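Local coordinates for protein xylose isomerase-like TIM barrel (Anabaena variabilis ATCC 29413, PDB 2QW5) that binds zinc and D-xylose at the mouth of a TIM barrel and is probably a sugar or sugar-phosphate isomerase or epimerase, at residues P184-H187 against W188-P191; D149-Q152 against E153-K156; D223-G226 against P227-K231. All coordinates share one frame; numbering follows the deposited sequence. Where two conformers were deposited one is given.

How the contacts relate
The three contacts follow one another along the chain in the order 2, 1, 3, and all reach the second subunit. Contact 1 belongs to the sugar pocket: Ile185 and Glu189 line the D-xylose pocket, and the side chain of Ile185 lies about 6 Å from the zinc ion. Contact 3, its centre about 17 Å from that of contact 1, is tied to it by Asp223, whose OD1 is 2.8 Å from Thr186 OG1 and whose OD2 is 3.0 Å from His187 N. Contact 2, about 14 Å from contact 1 between centres, packs Leu155 CD1 3.6 Å from Pro191 O. Contacts 2 and 3 do not touch; their nearest atoms are about 9 Å apart.

Contact 1. Residues P184-H187 against W188-P191; sequences PITH and WETP. With XLS (D-xylose), chain C.
Thr186 ties the turn to Trp188, Glu189 and Thr190 from both its backbone and its side chain. Its carbonyl O takes two amides. Glu189 N, 3.0 Å from Thr186 O, comes from above the carbonyl plane, 52° out of it, while Thr190 N lies in that plane at 3.2 Å and makes the more bent bond. The Thr186 hydroxyl, swung opposite the backbone N, receives Trp188 N at OG1, 3.2 Å off and nearly straight at 162°. Asp223 holds the same OG1 from the far end of helix 217-223, so the hydroxyl is gripped twice.

Among the rings, the His187 and Trp188 side chains run alongside each other in one direction. The imidazole brings CE1 over one face of the indole near its rim, 3.3 Å from Trp188 NE1, with the planes inclined at 37°, an oblique pairing. His187 ND1 is hydrogen-bonded to Arg294 O of the second subunit, and the indole stacks on Trp188 of that subunit.

The apolar contacts lie toward the sugar. Ile185 CG2 meets Thr190 CG2 at 3.5 Å and also touches Glu189 CB, the side chains crossing at about right angles. The other branch of Ile185 runs on to CD1, 3.9 Å from C2 of D-xylose. Glu189, extended beyond CG, passes Thr186 CG2 and brings OE1 to 2.9 Å from the sugar's O1; Tyr134 is hydrogen-bonded to the same OE1.

The turn belongs to the loop that leaves barrel strand 179-182, which is followed by zinc ligand Glu183, and leads to helix 196-203. Pro184 packs on that helix, and His219 of helix 217-223 touches Ile185, Thr186 and Glu189.

Contact 2. Residues D149-Q152 against E153-K156; sequences DELQ and EHLK
Leu155 reaches back along the helix to Leu151, one turn earlier. Its CB sits 3.5 Å from Leu151 O, and CG, turned beside the backbone N (chi1 -69°), comes within 3.4 Å of that same oxygen and 4.0 Å of Leu151 CD1. At the tip, CD1 rests 3.9 Å from Leu151 CG on one hand and 4.0 Å from Gln152 NE2 on the other, so a single methyl joins the leucine pair to the amide end of Gln152. That amide nitrogen is hydrogen-bonded to Thr296 O of the second subunit.

Beneath these side chains run the i to i+4 bonds of an alpha helix, near the start of 148-176, the helix between barrel strands 125-128 and 179-182. Leu155 N to Leu151 O is the shortest of the four at 2.8 Å; Lys156 N to Gln152 O is the longest and most bent.

On the flank that meets the second subunit, Lys156, extended beyond CG, runs alongside the helix so that NZ reaches Glu153, making a salt bridge with OE2 at 3.0 Å on the syn side of the carboxylate. Arg298 of the second subunit forms another salt bridge with this OE2.

Contact 3. Residues D223-G226 against P227-K231; sequences DGEG and PEIFK
Ile229 is turned with CG2 anti to its backbone N and CG1 beside it (chi1 -69°), which spreads both branches toward Glu225. CG2 lies 3.7 Å from Glu225 OE1, and CD1, at the end of the other branch, comes 3.8 Å from Glu225 CB. The glutamate meets it with CG anti to its own carbonyl carbon and an extended chain beyond, the two side chains approaching obliquely, so Ile229 packs along the base of Glu225 as well as against one carboxylate oxygen. The other oxygen, OE2, has a long, weak ion pair with Lys195.

Between these residues the chain turns at Gly226, whose positive phi of 98° is a backbone shape that suits glycine. Gly226 O accepts Phe230 N at 2.9 Å, the donor sitting nearly in line with the C=O bond and the N-H...O angle being 160°. Phe230 CB lies 3.1 Å from the same oxygen, while the ring heads off to meet Phe266 and, edge-to-face, Trp260 of the second subunit.

A water bridges the corner. It donates to Glu225 O at 2.7 Å and to Glu228 OE1 at 3.3 Å, and accepts from Ile229 N at 3.1 Å. An amide of the first turn, which has no earlier helical carbonyl to bind, is thereby satisfied, and the Glu228 chain, bent at chi2, brings OE1 back to the water over the helix start.

Just after the short helix 217-223 that follows strand 211-216, the arrangement is that of a glycine N-cap followed by proline in the first turn, where proline's missing N-H costs no helix bond, and it opens helix 227-240 of the TIM barrel.

Contact 1. Residues P184-H187 against W188-P191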
loop_
_atom_site.group_PDB
_atom_site.type_symbol
_atom_site.label_atom_id
_atom_site.label_comp_id
_atom_site.label_asym_id
_atom_site.label_seq_id
_atom_site.Cartn_x
_atom_site.Cartn_y
_atom_site.Cartn_z
ATOM N N PRO A 184 -10.882 12.401 -21.265
ATOM C CA PRO A 184 -11.662 11.788 -20.194
ATOM C C PRO A 184 -11.102 10.377 -20.046
ATOM O O PRO A 184 -10.906 9.701 -21.058
ATOM C CB PRO A 184 -13.084 11.736 -20.749
ATOM C CG PRO A 184 -13.075 12.593 -21.956
ATOM C CD PRO A 184 -11.703 12.580 -22.476
ATOM N N ILE A 185 -10.767 9.987 -18.822
ATOM C CA ILE A 185 -10.147 8.670 -18.536
ATOM C C ILE A 185 -10.981 7.999 -17.459
ATOM O O ILE A 185 -11.380 8.659 -16.522
ATOM C CB ILE A 185 -8.689 8.859 -18.080
ATOM C CG1 ILE A 185 -7.815 9.234 -19.285
ATOM C CG2 ILE A 185 -8.107 7.598 -17.415
ATOM C CD1 ILE A 185 -6.390 9.641 -18.965
ATOM N N THR A 186 -11.185 6.702 -17.575
ATOM C CA THR A 186 -11.979 5.921 -16.645
ATOM C C THR A 186 -11.587 6.102 -15.193
ATOM O O THR A 186 -10.411 6.294 -14.879
ATOM C CB THR A 186 -11.940 4.390 -16.965
ATOM O OG1 THR A 186 -12.754 3.692 -16.008
ATOM C CG2 THR A 186 -10.523 3.800 -16.932
ATOM N N HIS A 187 -12.598 6.075 -14.325
ATOM C CA HIS A 187 -12.433 6.083 -12.859
ATOM C C HIS A 187 -11.458 4.993 -12.361
ATOM O O HIS A 187 -10.845 5.155 -11.321
ATOM C CB HIS A 187 -13.779 5.842 -12.170
ATOM C CG HIS A 187 -14.332 4.457 -12.387
ATOM N ND1 HIS A 187 -14.174 3.440 -11.470
ATOM C CD2 HIS A 187 -14.965 3.906 -13.448
ATOM C CE1 HIS A 187 -14.723 2.341 -11.944
ATOM N NE2 HIS A 187 -15.208 2.594 -13.144
ATOM N N TRP A 188 -11.357 3.873 -13.086
ATOM C CA TRP A 188 -10.392 2.837 -12.749
ATOM C C TRP A 188 -8.956 3.322 -12.748
ATOM O O TRP A 188 -8.150 2.776 -11.987
ATOM C CB TRP A 188 -10.524 1.616 -13.655
ATOM C CG TRP A 188 -11.647 0.701 -13.294
ATOM C CD1 TRP A 188 -12.747 0.465 -14.021
ATOM C CD2 TRP A 188 -11.773 -0.099 -12.102
ATOM N NE1 TRP A 188 -13.554 -0.436 -13.385
ATOM C CE2 TRP A 188 -12.967 -0.822 -12.214
ATOM C CE3 TRP A 188 -10.977 -0.298 -10.971
ATOM C CZ2 TRP A 188 -13.413 -1.708 -11.214
ATOM C CZ3 TRP A 188 -11.404 -1.217 -9.993
ATOM C CH2 TRP A 188 -12.622 -1.889 -10.125
ATOM N N GLU A 189 -8.633 4.300 -13.607
ATOM C CA GLU A 189 -7.281 4.831 -13.739
ATOM C C GLU A 189 -6.990 6.180 -13.112
ATOM O O GLU A 189 -5.849 6.417 -12.821
ATOM C CB GLU A 189 -6.898 4.955 -15.210
ATOM C CG GLU A 189 -6.912 3.674 -16.000
ATOM C CD GLU A 189 -6.548 3.902 -17.447
ATOM O OE1 GLU A 189 -5.605 4.654 -17.733
ATOM O OE2 GLU A 189 -7.175 3.274 -18.296
ATOM N N THR A 190 -7.979 7.052 -12.877
ATOM C CA THR A 190 -7.649 8.402 -12.425
ATOM C C THR A 190 -8.886 9.016 -11.781
ATOM O O THR A 190 -9.962 8.572 -12.108
ATOM C CB THR A 190 -7.127 9.229 -13.660
ATOM O OG1 THR A 190 -6.296 10.311 -13.210
ATOM C CG2 THR A 190 -8.244 9.707 -14.575
ATOM N N PRO A 191 -8.739 9.991 -10.851
ATOM C CA PRO A 191 -9.920 10.576 -10.162
ATOM C C PRO A 191 -10.864 11.425 -10.993
ATOM O O PRO A 191 -12.058 11.519 -10.661
ATOM C CB PRO A 191 -9.290 11.388 -9.039
ATOM C CG PRO A 191 -7.968 11.750 -9.574
ATOM C CD PRO A 191 -7.494 10.549 -10.295
HETATM C C1 XLS C . -3.965 6.229 -20.350
HETATM C C2 XLS C . -3.280 7.587 -20.256
HETATM C C3 XLS C . -1.896 7.557 -19.517
HETATM C C4 XLS C . -0.850 8.482 -20.107
HETATM O O1 XLS C . -5.377 6.000 -20.268
HETATM O O2 XLS C . -3.225 8.237 -21.526
HETATM O O3 XLS C . -1.217 6.308 -19.375
HETATM O O4 XLS C . -1.414 9.756 -20.240
#

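Contact 2. Residues D149-Q152 against E153-K156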
loop_
_atom_site.group_PDB
_atom_site.type_symbol
_atom_site.label_atom_id
_atom_site.label_comp_id
_atom_site.label_asym_id
_atom_site.label_seq_id
_atom_site.Cartn_x
_atom_site.Cartn_y
_atom_site.Cartn_z
ATOM N N ASP A 149 -19.087 11.457 -3.454
ATOM C CA ASP A 149 -19.525 12.833 -3.266
ATOM C C ASP A 149 -18.439 13.749 -2.788
ATOM O O ASP A 149 -18.280 14.840 -3.347
ATOM C CB ASP A 149 -20.749 12.921 -2.352
ATOM C CG ASP A 149 -21.936 12.163 -2.912
ATOM O OD1 ASP A 149 -21.832 10.925 -3.073
ATOM O OD2 ASP A 149 -22.972 12.794 -3.192
ATOM N N GLU A 150 -17.679 13.282 -1.805
ATOM C CA GLU A 150 -16.559 14.046 -1.249
ATOM C C GLU A 150 -15.499 14.339 -2.339
ATOM O O GLU A 150 -15.010 15.454 -2.456
ATOM C CB GLU A 150 -15.939 13.291 -0.071
ATOM C CG GLU A 150 -14.979 14.139 0.747
ATOM C CD GLU A 150 -14.286 13.389 1.855
ATOM O OE1 GLU A 150 -14.359 12.130 1.922
ATOM O OE2 GLU A 150 -13.617 14.091 2.653
ATOM N N LEU A 151 -15.163 13.348 -3.137
ATOM C CA LEU A 151 -14.234 13.548 -4.245
ATOM C C LEU A 151 -14.754 14.593 -5.243
ATOM O O LEU A 151 -13.991 15.459 -5.683
ATOM C CB LEU A 151 -13.927 12.225 -5.003
ATOM C CG LEU A 151 -13.013 12.363 -6.200
ATOM C CD1 LEU A 151 -11.659 12.994 -5.795
ATOM C CD2 LEU A 151 -12.821 10.965 -6.845
ATOM N N GLN A 152 -16.040 14.526 -5.576
ATOM C CA GLN A 152 -16.641 15.481 -6.546
ATOM C C GLN A 152 -16.596 16.931 -6.015
ATOM O O GLN A 152 -16.324 17.834 -6.777
ATOM C CB GLN A 152 -18.062 15.040 -6.984
ATOM C CG GLN A 152 -18.056 13.735 -7.841
ATOM C CD GLN A 152 -17.241 13.847 -9.125
ATOM O OE1 GLN A 152 -17.224 14.902 -9.752
ATOM N NE2 GLN A 152 -16.540 12.755 -9.524
ATOM N N GLU A 153 -16.802 17.126 -4.719
ATOM C CA GLU A 153 -16.685 18.457 -4.095
ATOM C C GLU A 153 -15.242 18.970 -4.158
ATOM O O GLU A 153 -15.026 20.140 -4.503
ATOM C CB GLU A 153 -17.213 18.461 -2.648
ATOM C CG GLU A 153 -18.697 18.247 -2.539
ATOM C CD GLU A 153 -19.498 19.349 -3.272
ATOM O OE1 GLU A 153 -19.234 20.565 -3.085
ATOM O OE2 GLU A 153 -20.372 18.989 -4.070
ATOM N N HIS A 154 -14.284 18.074 -3.860
ATOM C CA HIS A 154 -12.837 18.332 -3.950
ATOM C C HIS A 154 -12.439 18.730 -5.376
ATOM O O HIS A 154 -11.666 19.691 -5.599
ATOM C CB HIS A 154 -12.054 17.063 -3.536
ATOM C CG HIS A 154 -10.566 17.150 -3.714
ATOM N ND1 HIS A 154 -9.710 17.455 -2.680
ATOM C CD2 HIS A 154 -9.780 16.932 -4.794
ATOM C CE1 HIS A 154 -8.469 17.461 -3.125
ATOM N NE2 HIS A 154 -8.488 17.155 -4.402
ATOM N N LEU A 155 -12.930 17.960 -6.356
ATOM C CA LEU A 155 -12.614 18.228 -7.760
ATOM C C LEU A 155 -13.097 19.567 -8.297
ATOM O O LEU A 155 -12.490 20.083 -9.231
ATOM C CB LEU A 155 -13.060 17.097 -8.678
ATOM C CG LEU A 155 -12.317 15.762 -8.592
ATOM C CD1 LEU A 155 -13.092 14.706 -9.378
ATOM C CD2 LEU A 155 -10.847 15.864 -9.051
ATOM N N LYS A 156 -14.172 20.131 -7.731
ATOM C CA LYS A 156 -14.644 21.469 -8.170
ATOM C C LYS A 156 -13.578 22.527 -7.953
ATOM O O LYS A 156 -13.394 23.398 -8.808
ATOM C CB LYS A 156 -15.910 21.903 -7.434
ATOM C CG LYS A 156 -17.143 21.061 -7.692
ATOM C CD LYS A 156 -18.267 21.531 -6.734
ATOM C CE LYS A 156 -19.526 20.706 -6.931
ATOM N NZ LYS A 156 -20.635 21.214 -6.086
#

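Contact 3. Residues D223-G226 against P227-K231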
loop_
_atom_site.group_PDB
_atom_site.type_symbol
_atom_site.label_atom_id
_atom_site.label_comp_id
_atom_site.label_asym_id
_atom_site.label_seq_id
_atom_site.Cartn_x
_atom_site.Cartn_y
_atom_site.Cartn_z
ATOM N N ASP A 223 -17.071 4.486 -18.772
ATOM C CA ASP A 223 -17.722 5.525 -17.925
ATOM C C ASP A 223 -18.834 6.372 -18.537
ATOM O O ASP A 223 -19.536 7.082 -17.783
ATOM C CB ASP A 223 -16.655 6.501 -17.369
ATOM C CG ASP A 223 -15.697 5.849 -16.402
ATOM O OD1 ASP A 223 -15.249 4.710 -16.664
ATOM O OD2 ASP A 223 -15.389 6.475 -15.359
ATOM N N GLY A 224 -18.995 6.326 -19.852
ATOM C CA GLY A 224 -19.943 7.202 -20.540
ATOM C C GLY A 224 -21.407 6.877 -20.360
ATOM O O GLY A 224 -21.785 5.837 -19.840
ATOM N N GLU A 225 -22.223 7.754 -20.905
ATOM C CA GLU A 225 -23.659 7.750 -20.676
ATOM C C GLU A 225 -24.530 7.097 -21.733
ATOM O O GLU A 225 -25.779 7.191 -21.667
ATOM C CB GLU A 225 -24.060 9.211 -20.399
ATOM C CG GLU A 225 -23.381 9.732 -19.143
ATOM C CD GLU A 225 -23.667 11.180 -18.817
ATOM O OE1 GLU A 225 -23.209 12.070 -19.555
ATOM O OE2 GLU A 225 -24.288 11.427 -17.756
ATOM N N GLY A 226 -23.916 6.372 -22.664
ATOM C CA GLY A 226 -24.660 5.701 -23.703
ATOM C C GLY A 226 -24.719 6.436 -25.040
ATOM O O GLY A 226 -24.433 7.673 -25.144
ATOM N N PRO A 227 -25.133 5.708 -26.073
ATOM C CA PRO A 227 -25.087 6.291 -27.418
ATOM C C PRO A 227 -25.922 7.554 -27.700
ATOM O O PRO A 227 -25.459 8.396 -28.502
ATOM C CB PRO A 227 -25.414 5.100 -28.319
ATOM C CG PRO A 227 -26.138 4.180 -27.482
ATOM C CD PRO A 227 -25.620 4.319 -26.106
ATOM N N GLU A 228 -27.071 7.729 -27.025
ATOM C CA GLU A 228 -27.931 8.907 -27.282
ATOM C C GLU A 228 -27.304 10.178 -26.739
ATOM O O GLU A 228 -27.196 11.164 -27.464
ATOM C CB GLU A 228 -29.388 8.762 -26.762
ATOM C CG GLU A 228 -30.209 7.666 -27.404
ATOM C CD GLU A 228 -29.892 6.254 -26.893
ATOM O OE1 GLU A 228 -29.279 6.073 -25.797
ATOM O OE2 GLU A 228 -30.271 5.300 -27.610
ATOM N N ILE A 229 -26.902 10.148 -25.464
ATOM C CA ILE A 229 -26.213 11.275 -24.830
ATOM C C ILE A 229 -24.859 11.516 -25.526
ATOM O O ILE A 229 -24.522 12.639 -25.821
ATOM C CB ILE A 229 -26.058 11.052 -23.326
ATOM C CG1 ILE A 229 -27.450 11.125 -22.671
ATOM C CG2 ILE A 229 -25.083 12.068 -22.711
ATOM C CD1 ILE A 229 -27.531 10.494 -21.275
ATOM N N PHE A 230 -24.131 10.451 -25.861
ATOM C CA PHE A 230 -22.857 10.577 -26.576
ATOM C C PHE A 230 -22.923 11.318 -27.925
ATOM O O PHE A 230 -22.055 12.163 -28.211
ATOM C CB PHE A 230 -22.265 9.198 -26.790
ATOM C CG PHE A 230 -20.986 9.210 -27.563
ATOM C CD1 PHE A 230 -19.839 9.779 -27.005
ATOM C CD2 PHE A 230 -20.903 8.617 -28.829
ATOM C CE1 PHE A 230 -18.633 9.763 -27.702
ATOM C CE2 PHE A 230 -19.715 8.611 -29.521
ATOM C CZ PHE A 230 -18.584 9.190 -28.964
ATOM N N LYS A 231 -23.954 11.011 -28.709
ATOM C CA LYS A 231 -24.221 11.668 -29.981
ATOM C C LYS A 231 -24.399 13.191 -29.793
ATOM O O LYS A 231 -23.864 13.969 -30.573
ATOM C CB LYS A 231 -25.434 11.006 -30.680
ATOM C CG LYS A 231 -25.747 11.575 -32.080
ATOM C CD LYS A 231 -26.916 10.917 -32.839
ATOM C CE LYS A 231 -27.289 11.785 -34.079
ATOM N NZ LYS A 231 -28.308 11.201 -34.988
HETATM O O HOH W 1 -27.635 7.827 -23.563
#